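Local atomic coordinates of lactate racemase (Thermoanaerobacterium thermosaccharolyticum, PDB entry 2YJG), a protein that interconverts the D- and L-isomers of lactate with the help of a nickel pincer cofactor derived from nicotinic acid mononucleotide. Residues A[40-43]-A[44-47]; A[85-88]-A[89-93]; A[155-158]-A[159-163]. All blocks are in the same frame, centred on the assembly; numbering follows the deposited sequence.

Interaction 1 (A[40-43]-A[44-47]); sequences EDIV and KRAL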
loop_
_atom_site.group_PDB
_atom_site.type_symbol
_atom_site.label_atom_id
_atom_site.label_comp_id
_atom_site.label_asym_id
_atom_site.label_seq_id
_atom_site.Cartn_x
_atom_site.Cartn_y
_atom_site.Cartn_z
ATOM N N GLU A 40 -3.669 6.735 -22.908
ATOM C CA GLU A 40 -3.899 5.307 -22.884
ATOM C C GLU A 40 -3.799 4.736 -24.304
ATOM O O GLU A 40 -3.211 3.700 -24.510
ATOM C CB GLU A 40 -5.262 5.043 -22.161
ATOM C CG GLU A 40 -6.037 3.817 -22.553
ATOM C CD GLU A 40 -7.470 3.864 -22.029
ATOM O OE1 GLU A 40 -7.657 4.135 -20.814
ATOM O OE2 GLU A 40 -8.399 3.659 -22.851
ATOM N N ASP A 41 -4.405 5.428 -25.289
ATOM C CA ASP A 41 -4.343 5.009 -26.657
ATOM C C ASP A 41 -2.949 5.062 -27.225
ATOM O O ASP A 41 -2.614 4.298 -28.107
ATOM C CB ASP A 41 -5.321 5.832 -27.529
ATOM C CG ASP A 41 -6.783 5.373 -27.341
ATOM O OD1 ASP A 41 -6.997 4.289 -26.823
ATOM O OD2 ASP A 41 -7.708 6.133 -27.644
ATOM N N ILE A 42 -2.116 5.977 -26.752
ATOM C CA ILE A 42 -0.732 6.014 -27.268
ATOM C C ILE A 42 -0.032 4.751 -26.821
ATOM O O ILE A 42 0.655 4.104 -27.598
ATOM C CB ILE A 42 0.004 7.262 -26.762
ATOM C CG1 ILE A 42 -0.522 8.494 -27.475
ATOM C CG2 ILE A 42 1.474 7.116 -26.981
ATOM C CD1 ILE A 42 0.032 9.726 -26.939
ATOM N N VAL A 43 -0.220 4.398 -25.545
ATOM C CA VAL A 43 0.347 3.190 -24.978
ATOM C C VAL A 43 -0.149 1.922 -25.696
ATOM O O VAL A 43 0.652 1.128 -26.142
ATOM C CB VAL A 43 0.138 3.090 -23.439
ATOM C CG1 VAL A 43 0.720 1.787 -22.916
ATOM C CG2 VAL A 43 0.773 4.291 -22.761
ATOM N N LYS A 44 -1.461 1.762 -25.869
ATOM C CA LYS A 44 -1.989 0.586 -26.571
ATOM C C LYS A 44 -1.454 0.465 -28.003
ATOM O O LYS A 44 -1.119 -0.627 -28.461
ATOM C CB LYS A 44 -3.513 0.614 -26.616
ATOM C CG LYS A 44 -4.243 0.317 -25.325
ATOM C CD LYS A 44 -4.465 -1.193 -25.174
ATOM C CE LYS A 44 -5.297 -1.839 -26.316
ATOM N NZ LYS A 44 -4.789 -3.203 -26.915
ATOM N N ARG A 45 -1.367 1.580 -28.714
ATOM C CA ARG A 45 -0.789 1.571 -30.058
ATOM C C ARG A 45 0.598 0.946 -30.045
ATOM O O ARG A 45 0.906 0.096 -30.878
ATOM C CB ARG A 45 -0.730 3.004 -30.655
ATOM C CG ARG A 45 -0.184 3.115 -32.087
ATOM C CD ARG A 45 -0.041 4.573 -32.579
ATOM N NE ARG A 45 0.928 5.329 -31.785
ATOM C CZ ARG A 45 1.313 6.591 -32.002
ATOM N NH1 ARG A 45 0.846 7.290 -33.037
ATOM N NH2 ARG A 45 2.201 7.151 -31.171
ATOM N N ALA A 46 1.437 1.377 -29.104
ATOM C CA ALA A 46 2.775 0.790 -28.952
ATOM C C ALA A 46 2.697 -0.693 -28.733
ATOM O O ALA A 46 3.401 -1.458 -29.365
ATOM C CB ALA A 46 3.522 1.424 -27.759
ATOM N N LEU A 47 1.903 -1.096 -27.742
ATOM C CA LEU A 47 1.767 -2.502 -27.408
ATOM C C LEU A 47 1.220 -3.304 -28.611
ATOM O O LEU A 47 1.654 -4.438 -28.857
ATOM C CB LEU A 47 0.868 -2.693 -26.187
ATOM C CG LEU A 47 1.454 -2.157 -24.852
ATOM C CD1 LEU A 47 0.339 -2.213 -23.763
ATOM C CD2 LEU A 47 2.739 -2.883 -24.430
HETATM O O HOH W 1 2.480 4.854 -29.729
#

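Interaction 2 (A[85-88]-A[89-93]); sequences LLLD and EIRKK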
loop_
_atom_site.group_PDB
_atom_site.type_symbol
_atom_site.label_atom_id
_atom_site.label_comp_id
_atom_site.label_asym_id
_atom_site.label_seq_id
_atom_site.Cartn_x
_atom_site.Cartn_y
_atom_site.Cartn_z
ATOM N N LEU A 85 -2.172 -1.478 -18.389
ATOM C CA LEU A 85 -2.232 -1.847 -19.813
ATOM C C LEU A 85 -1.239 -2.942 -20.101
ATOM O O LEU A 85 -1.519 -3.858 -20.867
ATOM C CB LEU A 85 -1.980 -0.626 -20.691
ATOM C CG LEU A 85 -3.053 0.455 -20.659
ATOM C CD1 LEU A 85 -2.531 1.710 -21.338
ATOM C CD2 LEU A 85 -4.308 -0.072 -21.281
ATOM N N LEU A 86 -0.091 -2.921 -19.416
ATOM C CA LEU A 86 0.826 -4.069 -19.547
ATOM C C LEU A 86 0.268 -5.370 -18.944
ATOM O O LEU A 86 0.386 -6.468 -19.535
ATOM C CB LEU A 86 2.152 -3.740 -18.852
ATOM C CG LEU A 86 3.169 -2.867 -19.585
ATOM C CD1 LEU A 86 4.212 -2.374 -18.556
ATOM C CD2 LEU A 86 3.881 -3.647 -20.706
ATOM N N LEU A 87 -0.332 -5.243 -17.762
ATOM C CA LEU A 87 -0.942 -6.398 -17.076
ATOM C C LEU A 87 -2.109 -6.971 -17.873
ATOM O O LEU A 87 -2.286 -8.176 -17.944
ATOM C CB LEU A 87 -1.421 -5.965 -15.694
ATOM C CG LEU A 87 -0.321 -5.579 -14.707
ATOM C CD1 LEU A 87 -0.862 -4.716 -13.540
ATOM C CD2 LEU A 87 0.388 -6.807 -14.203
ATOM N N ASP A 88 -2.923 -6.110 -18.449
ATOM C CA ASP A 88 -4.037 -6.578 -19.285
ATOM C C ASP A 88 -3.498 -7.319 -20.505
ATOM O O ASP A 88 -3.976 -8.410 -20.835
ATOM C CB ASP A 88 -4.954 -5.429 -19.697
ATOM C CG ASP A 88 -6.254 -5.905 -20.323
ATOM O OD1 ASP A 88 -7.045 -6.534 -19.606
ATOM O OD2 ASP A 88 -6.490 -5.647 -21.524
ATOM N N GLU A 89 -2.503 -6.734 -21.173
ATOM C CA GLU A 89 -1.845 -7.365 -22.334
ATOM C C GLU A 89 -1.251 -8.745 -22.005
ATOM O O GLU A 89 -1.465 -9.707 -22.720
ATOM C CB GLU A 89 -0.738 -6.422 -22.861
ATOM C CG GLU A 89 0.111 -6.951 -24.021
ATOM C CD GLU A 89 -0.660 -7.051 -25.361
ATOM O OE1 GLU A 89 -1.801 -6.541 -25.451
ATOM O OE2 GLU A 89 -0.082 -7.596 -26.314
ATOM N N ILE A 90 -0.471 -8.817 -20.928
ATOM C CA ILE A 90 -0.004 -10.077 -20.379
ATOM C C ILE A 90 -1.133 -11.117 -20.175
ATOM O O ILE A 90 -0.886 -12.294 -20.408
ATOM C CB ILE A 90 0.744 -9.850 -19.053
ATOM C CG1 ILE A 90 2.137 -9.228 -19.335
ATOM C CG2 ILE A 90 0.917 -11.156 -18.269
ATOM C CD1 ILE A 90 2.843 -8.490 -18.138
ATOM N N ARG A 91 -2.297 -10.679 -19.735
ATOM C CA ARG A 91 -3.381 -11.595 -19.316
ATOM C C ARG A 91 -4.266 -12.002 -20.483
ATOM O O ARG A 91 -5.058 -12.956 -20.364
ATOM C CB ARG A 91 -4.196 -10.988 -18.179
ATOM C CG ARG A 91 -3.379 -10.992 -16.863
ATOM C CD ARG A 91 -4.082 -10.241 -15.692
ATOM N NE ARG A 91 -3.368 -10.486 -14.452
ATOM C CZ ARG A 91 -3.115 -9.614 -13.488
ATOM N NH1 ARG A 91 -3.470 -8.332 -13.567
ATOM N NH2 ARG A 91 -2.449 -10.032 -12.420
ATOM N N LYS A 92 -4.093 -11.329 -21.621
ATOM C CA LYS A 92 -4.985 -11.554 -22.753
ATOM C C LYS A 92 -5.004 -13.026 -23.182
ATOM O O LYS A 92 -6.072 -13.583 -23.512
ATOM C CB LYS A 92 -4.623 -10.629 -23.905
ATOM C CG LYS A 92 -5.223 -9.254 -23.798
ATOM C CD LYS A 92 -4.908 -8.471 -25.065
ATOM C CE LYS A 92 -5.147 -6.952 -24.901
ATOM N NZ LYS A 92 -6.563 -6.538 -25.147
ATOM N N LYS A 93 -3.854 -13.675 -23.174
ATOM C CA LYS A 93 -3.822 -15.075 -23.540
ATOM C C LYS A 93 -3.307 -15.941 -22.380
ATOM O O LYS A 93 -2.935 -17.076 -22.581
ATOM C CB LYS A 93 -3.054 -15.265 -24.863
ATOM C CG LYS A 93 -3.699 -14.602 -26.057
ATOM C CD LYS A 93 -2.846 -14.821 -27.363
ATOM C CE LYS A 93 -3.633 -14.545 -28.665
ATOM N NZ LYS A 93 -2.711 -14.643 -29.847
HETATM O O HOH W 2 -8.113 -7.209 -22.895
#

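Interaction 3 (A[155-158]-A[159-163]); sequences INKL and AVEAD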
loop_
_atom_site.group_PDB
_atom_site.type_symbol
_atom_site.label_atom_id
_atom_site.label_comp_id
_atom_site.label_asym_id
_atom_site.label_seq_id
_atom_site.Cartn_x
_atom_site.Cartn_y
_atom_site.Cartn_z
ATOM N N ILE A 155 22.560 -9.503 -10.659
ATOM C CA ILE A 155 21.229 -8.879 -10.656
ATOM C C ILE A 155 20.234 -9.572 -9.701
ATOM O O ILE A 155 20.488 -10.683 -9.229
ATOM C CB ILE A 155 20.684 -8.666 -12.044
ATOM C CG1 ILE A 155 20.446 -9.978 -12.815
ATOM C CG2 ILE A 155 21.668 -7.783 -12.882
ATOM C CD1 ILE A 155 19.521 -9.836 -13.983
ATOM N N ASN A 156 19.127 -8.900 -9.411
ATOM C CA ASN A 156 18.057 -9.481 -8.576
ATOM C C ASN A 156 17.614 -10.875 -9.071
ATOM O O ASN A 156 17.254 -11.072 -10.269
ATOM C CB ASN A 156 16.862 -8.536 -8.569
ATOM C CG ASN A 156 15.921 -8.747 -7.408
ATOM O OD1 ASN A 156 15.251 -9.789 -7.299
ATOM N ND2 ASN A 156 15.816 -7.736 -6.561
ATOM N N LYS A 157 17.634 -11.824 -8.130
ATOM C CA LYS A 157 17.269 -13.229 -8.399
ATOM C C LYS A 157 15.878 -13.441 -8.994
ATOM O O LYS A 157 15.665 -14.321 -9.797
ATOM C CB LYS A 157 17.344 -14.049 -7.086
ATOM C CG LYS A 157 18.067 -15.397 -7.294
ATOM C CD LYS A 157 18.536 -16.079 -5.967
ATOM C CE LYS A 157 17.446 -16.102 -4.883
ATOM N NZ LYS A 157 17.880 -16.821 -3.598
ATOM N N LEU A 158 14.930 -12.665 -8.530
ATOM C CA LEU A 158 13.570 -12.730 -9.057
ATOM C C LEU A 158 13.550 -12.550 -10.546
ATOM O O LEU A 158 12.844 -13.242 -11.257
ATOM C CB LEU A 158 12.759 -11.626 -8.401
ATOM C CG LEU A 158 11.252 -11.779 -8.539
ATOM C CD1 LEU A 158 10.760 -12.964 -7.661
ATOM C CD2 LEU A 158 10.630 -10.469 -8.093
ATOM N N ALA A 159 14.331 -11.580 -11.028
ATOM C CA ALA A 159 14.454 -11.334 -12.463
ATOM C C ALA A 159 15.034 -12.528 -13.236
ATOM O O ALA A 159 14.573 -12.861 -14.331
ATOM C CB ALA A 159 15.303 -10.088 -12.679
ATOM N N VAL A 160 16.054 -13.131 -12.646
ATOM C CA VAL A 160 16.765 -14.273 -13.215
ATOM C C VAL A 160 15.809 -15.474 -13.306
ATOM O O VAL A 160 15.666 -16.087 -14.357
ATOM C CB VAL A 160 17.975 -14.680 -12.336
ATOM C CG1 VAL A 160 18.704 -15.844 -13.018
ATOM C CG2 VAL A 160 18.945 -13.459 -12.058
ATOM N N GLU A 161 15.090 -15.735 -12.220
ATOM C CA GLU A 161 14.130 -16.878 -12.128
ATOM C C GLU A 161 12.878 -16.788 -13.015
ATOM O O GLU A 161 12.266 -17.805 -13.316
ATOM C CB GLU A 161 13.623 -16.995 -10.686
ATOM C CG GLU A 161 14.654 -17.346 -9.684
ATOM C CD GLU A 161 14.136 -17.120 -8.239
ATOM O OE1 GLU A 161 12.959 -16.643 -8.070
ATOM O OE2 GLU A 161 14.914 -17.434 -7.296
ATOM N N ALA A 162 12.524 -15.571 -13.430
ATOM C CA ALA A 162 11.398 -15.334 -14.290
ATOM C C ALA A 162 11.398 -16.158 -15.569
ATOM O O ALA A 162 12.428 -16.342 -16.210
ATOM C CB ALA A 162 11.322 -13.856 -14.648
ATOM N N ASP A 163 10.220 -16.675 -15.898
ATOM C CA ASP A 163 9.896 -17.253 -17.221
ATOM C C ASP A 163 9.905 -16.244 -18.322
ATOM O O ASP A 163 10.267 -16.527 -19.481
ATOM C CB ASP A 163 8.440 -17.731 -17.197
ATOM C CG ASP A 163 8.328 -19.137 -16.923
ATOM O OD1 ASP A 163 9.396 -19.770 -16.661
ATOM O OD2 ASP A 163 7.183 -19.632 -16.965
#

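Interaction 1 (A[40-43]-A[44-47])
Glu40 opens the contact by accepting, through its backbone O, the amide of Lys44 at 2.9 Å from O to N. The CB and CG of Lys44 run past that same oxygen, and the bent remainder of the lysine carries NZ onward to a salt bridge with Glu48. Asp41 repeats the backbone bond one residue later, its O taking the N of Arg45 at 3.1 Å.

Ile42 has a more heavily used carbonyl. Its O accepts the N of Ala46 at 3.2 Å and also a water, 2.9 Å from Ile42 O, that in turn takes the NE hydrogen of Arg45 at 2.6 Å. The CG of Arg45 stands anti to the backbone N (chi1 -178°), and a bend at chi3 brings the guanidinium back over the preceding turn, with the water at its edge in plane and CG2 of Ile42 approaching obliquely.

Val43 ends the series: its O receives the N of Leu47 at 3.0 Å. Beside this bond the two side chains lie alongside, pointing the same way, Val43 CG1 meeting Leu47 CD1 at 4.1 Å. Both face inward, onto strand 233-241 and helix 79-91. These successive i to i+4 bonds, with an apolar ridge on the buried side, are typical of an amphipathic alpha-helix packed against a mixed sheet.

Interaction 2 (A[85-88]-A[89-93])
The last turns of helix 79-91, the connecting helix of the beta-alpha-beta unit formed with strands 66-71 and 99-104, bring Leu87 against Arg91 and Asp88 against Lys92. Upstream the helix is regular: Ile90 N gives an almost straight bond to Leu86 O (2.9 Å, 175°), and Glu89 N binds Leu85 O. At Arg91 the bonding is weaker: its N gives weak bonds to the O of both Leu87 and Asp88.

Arg91 lies side by side with Leu87. Its CG is anti to the carbonyl carbon (chi1 -72°); this sets CG 3.2 Å from Leu87 O, and the extended chain carries NH1 to 3.8 Å from Leu87 CB. Leu87 CD2 covers one face of the guanidinium, whose NH1 forms a salt bridge with Glu128, a residue of the magnesium site. With the guanidinium gone, as in an alanine, Glu128 is likely to lose this salt bridge and Leu87 the flat group packed on it.

On the solvent side, a bend at chi4 brings Lys92 NZ round toward Asp88 OD2, a long salt bridge of 3.7 Å. A water bridges the pair, donating to Asp88 OD2 at 2.6 Å and accepting from Lys92 NZ at 2.8 Å. An apolar face of Leu86, Leu87 and Ile90 and a charged outer face are characteristic of an amphipathic helix, here the crossover of a beta-alpha-beta unit.

Interaction 3 (A[155-158]-A[159-163])
Glu161 crosses Lys157, one helical turn earlier, and can be followed from its root outward. CB sits 3.5 Å from Lys157 O, the carbonyl oxygen that accepts the glutamate's own amide N at 2.9 Å. CG, anti to the carbonyl carbon (chi1 -65°), comes closer still, 3.2 Å from Lys157 O, and CD stays close to the same oxygen. The carboxylate then divides its contacts: OE1 points toward the backbone and CD1 of Leu158, while OE2 lies against the aliphatic chain of Lys157, 3.7 Å from its CE. The two side chains cross at a slant, and a bend at chi3 of Lys157 leaves NZ 4.8 Å from Glu161 OE2. The opposite charges probably still attract weakly, although NZ and OE2 are not in contact, and the closer approach is to methylene groups.

At the other end of this short helix, Asn156 is the N-cap. Its OD1 uses a lone pair, in the carbonyl plane, to accept the N of Leu158 at 3.1 Å, and its ND2 is held by His133, which would help to fix the rotation of the amide. The backbone O of Asn156 takes weak bonds from the N of both Ala159 and Val160.

Ile155, the last strand residue before the cap, packs across this first turn. Its CG1 occupies the crowded position between the backbone N and the carbonyl carbon (chi1 64°) and thereby reaches Val160 CG2 at 3.9 Å. Val160 also touches Glu142 and Ile144 of the neighbouring strand 141-146. Ala162 leaves the helix with a weak bond from its N to Leu158 O. Side-chain capping of a first helical turn by asparagine is the classic N-cap motif, here on the link from the hairpin of strands 141-146 and 152-156 to strand 164-170 of the mixed sheet.

Interactions 1 and 2 hold two helices that touch each other, whereas interaction 3 lies apart, its nearest atoms about 10 Å from interaction 2 and about 16 Å from interaction 1. Where 40-47 meets 85-93, Val43 CG1 packs on Leu85 CD1 at 3.6 Å, and the ammonium groups of Lys44 and Lys92 come close, Lys44 being paired with Glu48 and Lys92, at longer range, with Asp88. All three are partly buried. In the two longer helices, aliphatic residues are buried and charged pairs or waters bridge turns on the outer side. Interaction 3 instead depends on an asparagine cap and weaker end bonds, in a helix only about one turn long.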